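Local coordinates for protein terminase large subunit (Thermus phage G20c, PDB 5M1P) that cuts the viral genome to start and end packaging with its metal-dependent nuclease domain and, as an ATP-driven motor, translocates the DNA into empty capsids, at residues V51-D56 with A63-M68. Numbering follows the deposited sequence.
Sequences VFSVLD and ACLERM
The F52 ring receives E66 at its edge, where OE1 lies near the ring plane 4.4 Å from CD2, while M68 approaches obliquely and sets its CE 4.1 Å from CE2 of F52. M68 manages this because its chain bends at chi2 (-66°), which turns the terminal methyl back toward the F52 ring. L80 and L83 of helix 73-86 also pack against the F52 side chain. The carboxylate of E66 is hydrogen-bonded through OE2 to OG1 of T24. The R67 guanidinium has CG2 of V51 at its edge, but the closer touch is made by the extended chain leading to it, with CD 3.8 Å from that methyl; beyond, R67 forms a cation-pi contact with Y49. These residues belong to the antiparallel hairpin of strands 49-56 and 61-69, in the central sheet of the RNase H-like nuclease fold. F52 and E66 exchange two backbone hydrogen bonds, each 2.8 Å between N and O and close to straight. At the far end the pairing shifts: V54 N donates to C64 O, but V54 O accepts from A63 N, so two residues, A63 and C64, stand opposite the single V54, a classic beta bulge. There CG2 of V54 lies 3.9 Å from CB of C64. On the sheet face shared by V51, S53 and L65, CD2 of L65 meets CG1 of V51 at 3.9 Å, and its CD1 rests against S53 OG, which is hydrogen-bonded to S181 of helix 177-186. The V51 end of this face lies close to the metal site, the V51 side chain coming within about 4 Å of that of D177, a calcium ligand.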
loop_
_atom_site.group_PDB
_atom_site.type_symbol
_atom_site.label_atom_id
_atom_site.label_comp_id
_atom_site.label_asym_id
_atom_site.label_seq_id
_atom_site.Cartn_x
_atom_site.Cartn_y
_atom_site.Cartn_z
ATOM N N VAL A 51 3.053 0.571 -6.010
ATOM C CA VAL A 51 2.383 -0.557 -5.381
ATOM C C VAL A 51 0.922 -0.221 -5.143
ATOM O O VAL A 51 0.587 0.771 -4.484
ATOM C CB VAL A 51 3.032 -0.935 -4.049
ATOM C CG1 VAL A 51 2.380 -2.190 -3.477
ATOM C CG2 VAL A 51 4.518 -1.150 -4.235
ATOM N N PHE A 52 0.059 -1.097 -5.649
ATOM C CA PHE A 52 -1.384 -0.952 -5.521
ATOM C C PHE A 52 -1.897 -2.165 -4.760
ATOM O O PHE A 52 -1.732 -3.285 -5.226
ATOM C CB PHE A 52 -2.064 -0.872 -6.900
ATOM C CG PHE A 52 -1.467 0.148 -7.841
ATOM C CD1 PHE A 52 -0.969 1.357 -7.376
ATOM C CD2 PHE A 52 -1.426 -0.103 -9.208
ATOM C CE1 PHE A 52 -0.424 2.291 -8.239
ATOM C CE2 PHE A 52 -0.891 0.837 -10.076
ATOM C CZ PHE A 52 -0.383 2.025 -9.594
ATOM N N SER A 53 -2.498 -1.929 -3.596
ATOM C CA SER A 53 -2.937 -2.999 -2.704
ATOM C C SER A 53 -4.457 -2.995 -2.615
ATOM O O SER A 53 -5.036 -2.083 -2.036
ATOM C CB SER A 53 -2.330 -2.815 -1.321
ATOM O OG SER A 53 -0.920 -2.918 -1.373
ATOM N N VAL A 54 -5.085 -4.033 -3.151
ATOM C CA VAL A 54 -6.532 -4.174 -3.140
ATOM C C VAL A 54 -6.954 -4.867 -1.848
ATOM O O VAL A 54 -6.609 -6.035 -1.630
ATOM C CB VAL A 54 -7.025 -4.989 -4.352
ATOM C CG1 VAL A 54 -8.542 -5.013 -4.374
ATOM C CG2 VAL A 54 -6.502 -4.424 -5.667
ATOM N N LEU A 55 -7.703 -4.145 -1.012
ATOM C CA LEU A 55 -8.179 -4.610 0.287
ATOM C C LEU A 55 -9.673 -4.855 0.265
ATOM O O LEU A 55 -10.447 -3.988 -0.099
ATOM C CB LEU A 55 -7.855 -3.570 1.351
ATOM C CG LEU A 55 -8.334 -3.846 2.772
ATOM C CD1 LEU A 55 -7.790 -5.168 3.293
ATOM C CD2 LEU A 55 -7.906 -2.709 3.673
ATOM N N ASP A 56 -10.059 -6.063 0.637
ATOM C CA ASP A 56 -11.460 -6.401 0.853
ATOM C C ASP A 56 -11.848 -5.829 2.224
ATOM O O ASP A 56 -11.370 -6.305 3.271
ATOM C CB ASP A 56 -11.605 -7.922 0.819
ATOM C CG ASP A 56 -13.029 -8.401 1.005
ATOM O OD1 ASP A 56 -13.819 -7.755 1.729
ATOM O OD2 ASP A 56 -13.339 -9.486 0.469
ATOM N N ALA A 63 -6.729 -8.793 -1.401
ATOM C CA ALA A 63 -7.190 -9.666 -2.483
ATOM C C ALA A 63 -6.204 -9.707 -3.639
ATOM O O ALA A 63 -6.122 -10.703 -4.358
ATOM C CB ALA A 63 -8.546 -9.199 -2.984
ATOM N N CYS A 64 -5.461 -8.612 -3.847
ATOM C CA CYS A 64 -4.556 -8.494 -4.978
ATOM C C CYS A 64 -3.548 -7.404 -4.656
ATOM O O CYS A 64 -3.916 -6.398 -4.039
ATOM C CB CYS A 64 -5.361 -8.115 -6.222
ATOM S SG CYS A 64 -4.386 -8.073 -7.731
ATOM N N LEU A 65 -2.297 -7.611 -5.039
ATOM C CA LEU A 65 -1.279 -6.580 -4.891
ATOM C C LEU A 65 -0.506 -6.490 -6.188
ATOM O O LEU A 65 0.000 -7.496 -6.660
ATOM C CB LEU A 65 -0.359 -6.931 -3.724
ATOM C CG LEU A 65 0.683 -5.842 -3.403
ATOM C CD1 LEU A 65 0.886 -5.758 -1.899
ATOM C CD2 LEU A 65 2.003 -6.060 -4.119
ATOM N N GLU A 66 -0.436 -5.295 -6.773
ATOM C CA GLU A 66 0.288 -5.081 -8.018
ATOM C C GLU A 66 1.470 -4.189 -7.723
ATOM O O GLU A 66 1.323 -3.179 -7.032
ATOM C CB GLU A 66 -0.616 -4.452 -9.083
ATOM C CG GLU A 66 0.063 -4.335 -10.441
ATOM C CD GLU A 66 -0.900 -4.145 -11.594
ATOM O OE1 GLU A 66 -2.086 -3.858 -11.362
ATOM O OE2 GLU A 66 -0.458 -4.312 -12.752
ATOM N N ARG A 67 2.632 -4.589 -8.226
ATOM C CA ARG A 67 3.868 -3.874 -7.956
ATOM C C ARG A 67 4.744 -3.866 -9.194
ATOM O O ARG A 67 4.932 -4.890 -9.840
ATOM C CB ARG A 67 4.606 -4.549 -6.804
ATOM C CG ARG A 67 5.969 -3.944 -6.484
ATOM C CD ARG A 67 6.399 -4.359 -5.093
ATOM N NE ARG A 67 7.684 -3.824 -4.633
ATOM C CZ ARG A 67 8.880 -4.389 -4.819
ATOM N NH1 ARG A 67 9.028 -5.505 -5.537
ATOM N NH2 ARG A 67 9.952 -3.819 -4.277
ATOM N N MET A 68 5.279 -2.707 -9.538
ATOM C CA MET A 68 6.304 -2.665 -10.578
ATOM C C MET A 68 7.118 -1.407 -10.409
ATOM O O MET A 68 6.808 -0.573 -9.580
ATOM C CB MET A 68 5.697 -2.755 -11.983
ATOM C CG MET A 68 4.769 -1.616 -12.360
ATOM S SD MET A 68 3.242 -1.521 -11.413
ATOM C CE MET A 68 2.458 -0.173 -12.302
#